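Local coordinates for CysE, serine acetyltransferase (Brucella abortus, PDB 4HZC), which catalyses the transfer of an acetyl group from acetyl-coenzyme A to L-serine, giving O-acetylserine, the first step of cysteine biosynthesis, at residues E26-T31 / T44-P49; L63-V68 / A139-S144; S185-V190 / I212-K217. All coordinates share one frame; numbering follows the deposited sequence.

Contact 1 of 3, residues E26-T31 / T44-P49; sequences EAEEAT and TILNQP
Ile45 and Leu46 close over Ala27 where two consecutive helices, 18-33 and 38-46, pack against each other in the all-helical N-terminal domain of this serine acetyltransferase. No hydrogen bond passes between residues 26-31 and 44-49, and the contact is almost wholly apolar, resting on one methyl group that meets two branched side chains. Ile45 comes first: its CG2 approaches the CB of Ala27 to 3.6 Å. The branch is set there by a first torsion that leaves CG2 anti to the backbone N and CG1 beside that nitrogen (chi1 -52°). Ile45 also packs on Ile23 of helix 18-33 and on Leu113 of helix 109-114, while Ala27 also touches Met109, so three helices converge here. The backbone N of Gln48 bonds to the O of Ile45. Leu46 is next, its two methyls divided between neighbouring parts of helix 18-33. CD2 lies 3.7 Å from Ala27 CB and also meets the carboxylate of Glu28, whose OE1 is 3.8 Å from Leu46 CD2; the two side chains run nearly perpendicular, and the bend of the glutamate at chi2 (89°) carries its carboxylate round to the leucine. Leu46 CD1, the other methyl, passes Thr31 OG1 at 3.9 Å, with the two side chains running in opposite directions. This hydroxyl is already engaged within its own helix: Thr31 OG1 donates to Ala27 O at 2.9 Å, reaching it from the face opposite to that used by Thr31 N.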
# COMPACT_ATOMS: atom_id res chain seq x y z
N GLU A 26 1.49 0.71 30.20
CA GLU A 26 1.17 1.92 29.46
C GLU A 26 0.32 1.62 28.22
O GLU A 26 -0.71 2.28 27.94
CB GLU A 26 2.46 2.67 29.09
CG GLU A 26 3.22 3.28 30.27
CD GLU A 26 4.73 3.44 30.05
OE1 GLU A 26 5.24 3.18 28.94
OE2 GLU A 26 5.44 3.84 30.98
N ALA A 27 0.76 0.62 27.44
CA ALA A 27 0.05 0.25 26.24
C ALA A 27 -1.37 -0.18 26.52
O ALA A 27 -2.27 0.15 25.77
CB ALA A 27 0.80 -0.86 25.51
N GLU A 28 -1.52 -1.01 27.57
CA GLU A 28 -2.80 -1.48 28.00
C GLU A 28 -3.71 -0.28 28.29
O GLU A 28 -4.84 -0.22 27.82
CB GLU A 28 -2.59 -2.29 29.29
CG GLU A 28 -3.76 -3.16 29.63
CD GLU A 28 -3.59 -4.50 28.96
OE1 GLU A 28 -2.44 -5.03 29.07
OE2 GLU A 28 -4.57 -5.00 28.33
N GLU A 29 -3.20 0.65 29.09
CA GLU A 29 -3.95 1.84 29.49
C GLU A 29 -4.32 2.70 28.27
O GLU A 29 -5.46 3.19 28.11
CB GLU A 29 -3.12 2.66 30.49
CG GLU A 29 -3.84 3.86 31.12
CD GLU A 29 -5.29 3.56 31.53
OE1 GLU A 29 -5.55 2.57 32.28
OE2 GLU A 29 -6.20 4.32 31.09
N ALA A 30 -3.35 2.82 27.35
CA ALA A 30 -3.57 3.69 26.18
C ALA A 30 -4.72 3.18 25.29
O ALA A 30 -5.48 3.99 24.74
CB ALA A 30 -2.27 3.79 25.39
N THR A 31 -4.82 1.84 25.17
CA THR A 31 -5.78 1.24 24.29
C THR A 31 -7.19 1.41 24.87
O THR A 31 -8.14 1.60 24.12
CB THR A 31 -5.48 -0.27 24.13
OG1 THR A 31 -4.12 -0.44 23.67
CG2 THR A 31 -6.50 -0.90 23.16
N THR A 44 2.08 -3.45 17.88
CA THR A 44 3.41 -2.92 18.12
C THR A 44 3.95 -3.29 19.50
O THR A 44 5.17 -3.46 19.65
CB THR A 44 3.48 -1.39 17.90
OG1 THR A 44 2.85 -1.07 16.67
CG2 THR A 44 4.94 -0.94 17.94
N ILE A 45 3.06 -3.39 20.49
CA ILE A 45 3.50 -3.68 21.87
C ILE A 45 2.85 -4.96 22.41
O ILE A 45 3.54 -5.90 22.75
CB ILE A 45 3.15 -2.53 22.85
CG1 ILE A 45 3.64 -1.14 22.37
CG2 ILE A 45 3.50 -2.88 24.33
CD1 ILE A 45 5.13 -0.94 22.36
N LEU A 46 1.52 -4.98 22.54
CA LEU A 46 0.87 -5.97 23.45
C LEU A 46 0.97 -7.39 22.91
O LEU A 46 1.05 -8.33 23.68
CB LEU A 46 -0.58 -5.58 23.74
CG LEU A 46 -0.75 -4.26 24.55
CD1 LEU A 46 -2.20 -3.78 24.52
CD2 LEU A 46 -0.25 -4.40 26.00
N ASN A 47 0.97 -7.54 21.58
CA ASN A 47 1.06 -8.85 20.97
C ASN A 47 2.49 -9.32 20.89
O ASN A 47 2.70 -10.49 20.58
CB ASN A 47 0.52 -8.86 19.54
CG ASN A 47 -1.00 -8.87 19.46
OD1 ASN A 47 -1.69 -8.99 20.45
ND2 ASN A 47 -1.53 -8.72 18.24
N GLN A 48 3.45 -8.45 21.19
CA GLN A 48 4.86 -8.77 21.14
C GLN A 48 5.36 -9.52 22.39
O GLN A 48 4.92 -9.23 23.46
CB GLN A 48 5.69 -7.51 21.00
CG GLN A 48 5.38 -6.68 19.74
CD GLN A 48 5.86 -7.35 18.43
OE1 GLN A 48 6.64 -8.30 18.44
NE2 GLN A 48 5.42 -6.80 17.29
N PRO A 49 6.29 -10.46 22.23
CA PRO A 49 6.75 -11.30 23.38
C PRO A 49 7.91 -10.64 24.10
O PRO A 49 8.27 -11.08 25.17
CB PRO A 49 7.21 -12.60 22.67
CG PRO A 49 7.69 -12.12 21.34
CD PRO A 49 6.91 -10.88 20.96

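Contact 2 of 3, residues L63-V68 / A139-S144; sequences LGHPDV and AYYLQS
Tyr141 reaches out of helix 136-149 and lays its ring against Val68, in the loop that joins helices 51-63 and 70-83 of the helical N-terminal region. The tight part is this CH-pi contact: Val68 CG2 sits over one ring face, 3.8 Å from the Tyr141 centroid and 20° off the normal. The tyrosine leaves its helix with a first torsion near 180° (178°), which carries the phenol end into the loop. Leu63 CD1 and Leu142 CD2 meet more loosely, 4.1 Å apart, their side chains crossing at about a right angle beside Leu73.

The polar side is bridged by water. One water accepts from Tyr141 OH and donates to both Leu63 O and Val68 O, joining these two carbonyls to the phenol. A second water donates to Tyr141 OH and to Asp67 OD2, a carboxylate oxygen that also forms a salt bridge with Arg58 of a neighbouring subunit; Phe40 of that subunit meets the Tyr141 ring edge-to-face. Within the loop, the His65 imidazole is anchored by a nearly straight bond (169°) from Asp67 N to His65 ND1, 3.0 Å long.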
# COMPACT_ATOMS: atom_id res chain seq x y z
N LEU A 63 10.19 2.28 8.64
CA LEU A 63 11.15 2.26 7.51
C LEU A 63 10.64 1.45 6.29
O LEU A 63 11.17 1.60 5.18
CB LEU A 63 12.52 1.72 7.98
CG LEU A 63 13.31 2.58 8.99
CD1 LEU A 63 14.53 1.86 9.40
CD2 LEU A 63 13.59 3.98 8.40
N GLY A 64 9.68 0.55 6.51
CA GLY A 64 9.15 -0.31 5.43
C GLY A 64 8.68 0.53 4.20
O GLY A 64 8.10 1.64 4.33
N HIS A 65 8.88 -0.04 3.02
CA HIS A 65 8.52 0.62 1.71
C HIS A 65 8.30 -0.47 0.68
O HIS A 65 8.82 -1.58 0.83
CB HIS A 65 9.67 1.55 1.30
CG HIS A 65 9.36 2.50 0.19
ND1 HIS A 65 9.59 2.18 -1.10
CD2 HIS A 65 8.82 3.80 0.19
CE1 HIS A 65 9.20 3.21 -1.90
NE2 HIS A 65 8.77 4.22 -1.11
N PRO A 66 7.51 -0.21 -0.36
CA PRO A 66 7.49 -1.16 -1.50
C PRO A 66 8.88 -1.57 -2.05
O PRO A 66 9.07 -2.72 -2.50
CB PRO A 66 6.77 -0.35 -2.56
CG PRO A 66 5.84 0.47 -1.77
CD PRO A 66 6.55 0.91 -0.54
N ASP A 67 9.86 -0.67 -2.03
CA ASP A 67 11.22 -1.08 -2.37
C ASP A 67 11.73 -2.25 -1.53
O ASP A 67 12.34 -3.17 -2.07
CB ASP A 67 12.20 0.08 -2.27
CG ASP A 67 12.00 1.11 -3.42
OD1 ASP A 67 11.80 0.68 -4.58
OD2 ASP A 67 11.98 2.30 -3.14
N VAL A 68 11.61 -2.12 -0.22
CA VAL A 68 12.12 -3.18 0.70
C VAL A 68 11.13 -3.29 1.89
O VAL A 68 11.08 -2.41 2.69
CB VAL A 68 13.52 -2.87 1.27
CG1 VAL A 68 13.96 -3.99 2.21
CG2 VAL A 68 14.60 -2.68 0.22
N ALA A 139 23.13 -1.86 4.30
CA ALA A 139 23.55 -0.79 5.26
C ALA A 139 23.27 0.61 4.67
O ALA A 139 22.82 1.52 5.38
CB ALA A 139 25.04 -0.91 5.58
N TYR A 140 23.62 0.80 3.40
CA TYR A 140 23.35 2.09 2.71
C TYR A 140 21.89 2.32 2.48
O TYR A 140 21.42 3.47 2.56
CB TYR A 140 24.02 2.14 1.33
CG TYR A 140 25.51 2.14 1.37
CD1 TYR A 140 26.20 2.84 2.37
CD2 TYR A 140 26.25 1.46 0.38
CE1 TYR A 140 27.59 2.84 2.40
CE2 TYR A 140 27.64 1.48 0.40
CZ TYR A 140 28.30 2.15 1.41
OH TYR A 140 29.65 2.15 1.44
N TYR A 141 21.16 1.27 2.17
CA TYR A 141 19.72 1.43 2.02
C TYR A 141 19.10 1.92 3.32
O TYR A 141 18.29 2.80 3.32
CB TYR A 141 19.06 0.13 1.59
CG TYR A 141 17.57 0.31 1.50
CD1 TYR A 141 17.03 0.94 0.38
CD2 TYR A 141 16.69 -0.11 2.56
CE1 TYR A 141 15.66 1.14 0.30
CE2 TYR A 141 15.32 0.06 2.42
CZ TYR A 141 14.85 0.75 1.30
OH TYR A 141 13.47 1.00 1.13
N LEU A 142 19.40 1.25 4.44
CA LEU A 142 18.96 1.75 5.76
C LEU A 142 19.39 3.19 6.02
O LEU A 142 18.59 4.00 6.51
CB LEU A 142 19.51 0.85 6.91
CG LEU A 142 18.83 -0.51 7.04
CD1 LEU A 142 19.56 -1.38 8.05
CD2 LEU A 142 17.38 -0.38 7.44
N GLN A 143 20.63 3.52 5.73
CA GLN A 143 21.12 4.90 5.88
C GLN A 143 20.30 5.87 5.05
O GLN A 143 19.85 6.90 5.55
CB GLN A 143 22.59 5.04 5.51
CG GLN A 143 23.09 6.48 5.43
CD GLN A 143 24.49 6.63 4.86
OE1 GLN A 143 24.99 5.78 4.12
NE2 GLN A 143 25.13 7.76 5.16
N SER A 144 20.05 5.49 3.81
CA SER A 144 19.22 6.29 2.88
C SER A 144 17.79 6.43 3.35
O SER A 144 17.21 7.48 3.24
CB SER A 144 19.21 5.66 1.48
OG SER A 144 18.36 6.38 0.61
O HOH W 1 12.18 0.08 3.18
O HOH W 2 13.21 3.20 -0.34

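Contact 3 of 3, residues S185-V190 / I212-K217; sequences SILHGV and IGAGAK
Ile186 and Ile212 form a parallel beta bridge between successive coils, flanked by backbone hydrogen bonds. Ile212 N donates to Ser185 O at 2.9 Å, and Leu187 N returns a bond to Ile212 O, both donors lying almost in line with the carbonyls they meet. Beyond the strands the pairing continues round the turn, where Gly215 N donates to His188 O. The same oxygen takes a CA-H...O contact from Ala214, and further ones join Gly215 CA to Gly189 O and Val190 CA to Ala216 O.

Apolar contacts join the isoleucines and Val190. Ile186 and Ile212 lie side by side and point the same way, CG1 of the former 3.9 Å from CD1 of the latter. Val190 crosses Ile212 at about a right angle, its CG2 3.7 Å from the Ile212 CG2.

The aromatic contact is at the turn. Ala214 CB sits over one face of the His188 imidazole, 3.7 Å from its centroid, offset towards CE1 and NE2. A chi1 of 51° tucks His188 CG between the backbone N and the carbonyl carbon, which brings one ring face against the Ala214 methyl. His188 NE2 bonds to Thr191 OG1 of a neighbouring subunit, so the imidazole links stacked coils to the subunit interface.

Gly189 and Gly215 both have positive phi and lie in register, with CA atoms 4.1 Å apart; Gly215 belongs to a type II turn from Gly213 to Ala216. Parallel coils stacked in register, with bends between short strands, make up the left-handed beta-helical domain of this enzyme, consistent with its hexapeptide repeats.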
# COMPACT_ATOMS: atom_id res chain seq x y z
N SER A 185 24.17 13.40 24.56
CA SER A 185 22.85 13.96 24.20
C SER A 185 23.12 14.88 23.06
O SER A 185 23.96 15.73 23.17
CB SER A 185 22.23 14.78 25.36
OG SER A 185 22.00 13.87 26.46
N ILE A 186 22.39 14.68 21.95
CA ILE A 186 22.55 15.46 20.72
C ILE A 186 21.18 15.98 20.28
O ILE A 186 20.18 15.23 20.28
CB ILE A 186 23.16 14.60 19.63
CG1 ILE A 186 24.43 13.86 20.12
CG2 ILE A 186 23.32 15.42 18.34
CD1 ILE A 186 25.08 12.96 19.06
N LEU A 187 21.10 17.25 19.95
CA LEU A 187 19.85 17.87 19.55
C LEU A 187 19.68 17.85 18.04
O LEU A 187 20.54 17.32 17.33
CB LEU A 187 19.74 19.27 20.11
CG LEU A 187 18.89 19.17 21.39
CD1 LEU A 187 19.80 18.83 22.57
CD2 LEU A 187 18.11 20.43 21.66
N HIS A 188 18.59 18.46 17.54
CA HIS A 188 18.36 18.50 16.11
C HIS A 188 19.34 19.44 15.47
O HIS A 188 19.94 20.25 16.15
CB HIS A 188 16.93 18.97 15.83
CG HIS A 188 16.58 20.22 16.55
ND1 HIS A 188 16.42 20.27 17.88
CD2 HIS A 188 16.41 21.53 16.08
CE1 HIS A 188 16.14 21.52 18.25
NE2 HIS A 188 16.15 22.30 17.15
N GLY A 189 19.49 19.33 14.14
CA GLY A 189 20.23 20.31 13.37
C GLY A 189 21.75 20.15 13.53
O GLY A 189 22.51 21.01 13.11
N VAL A 190 22.18 19.07 14.16
CA VAL A 190 23.61 18.89 14.46
C VAL A 190 24.40 18.17 13.38
O VAL A 190 23.96 17.17 12.85
CB VAL A 190 23.81 18.13 15.80
CG1 VAL A 190 25.24 17.72 15.93
CG2 VAL A 190 23.46 18.99 16.97
N ILE A 212 25.38 18.30 23.09
CA ILE A 212 25.46 19.11 21.86
C ILE A 212 24.15 19.80 21.54
O ILE A 212 23.16 19.13 21.25
CB ILE A 212 25.88 18.25 20.65
CG1 ILE A 212 27.11 17.42 21.03
CG2 ILE A 212 26.21 19.16 19.45
CD1 ILE A 212 27.53 16.30 20.09
N GLY A 213 24.17 21.13 21.56
CA GLY A 213 23.02 22.02 21.34
C GLY A 213 22.51 22.03 19.91
O GLY A 213 23.18 21.54 19.03
N ALA A 214 21.27 22.47 19.75
CA ALA A 214 20.56 22.48 18.45
C ALA A 214 21.29 23.32 17.44
O ALA A 214 21.73 24.43 17.76
CB ALA A 214 19.16 23.04 18.63
N GLY A 215 21.45 22.78 16.22
CA GLY A 215 22.02 23.54 15.11
C GLY A 215 23.52 23.55 15.13
O GLY A 215 24.11 24.13 14.28
N ALA A 216 24.14 22.91 16.13
CA ALA A 216 25.61 23.00 16.26
C ALA A 216 26.37 22.20 15.21
O ALA A 216 25.96 21.09 14.86
CB ALA A 216 26.04 22.56 17.65
N LYS A 217 27.50 22.74 14.73
CA LYS A 217 28.36 22.07 13.76
C LYS A 217 29.73 21.79 14.34
O LYS A 217 30.40 22.70 14.83
CB LYS A 217 28.50 22.90 12.48
CG LYS A 217 27.27 22.82 11.58
CD LYS A 217 26.79 24.19 11.19
CE LYS A 217 25.27 24.28 11.05
NZ LYS A 217 24.80 25.68 11.27

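How the contacts relate
The three contacts follow one another along the chain and none touches another. Contacts 1 and 2 belong to the helical part: contact 1 joins helices 18-33 and 38-46, and contact 2 ties the loop after helix 51-63 to helix 136-149, the last helix before the beta-helix. Their centres are 26 Å apart, with nearest atoms about 11 Å apart. Contact 3 lies between coils of the left-handed beta-helix, its centre 25 Å from that of contact 2 and 32 Å from that of contact 1, on the opposite side of the chain's centre. The subunit thus joins a helical N-terminal part to a beta-helix, and contacts in both border other chains.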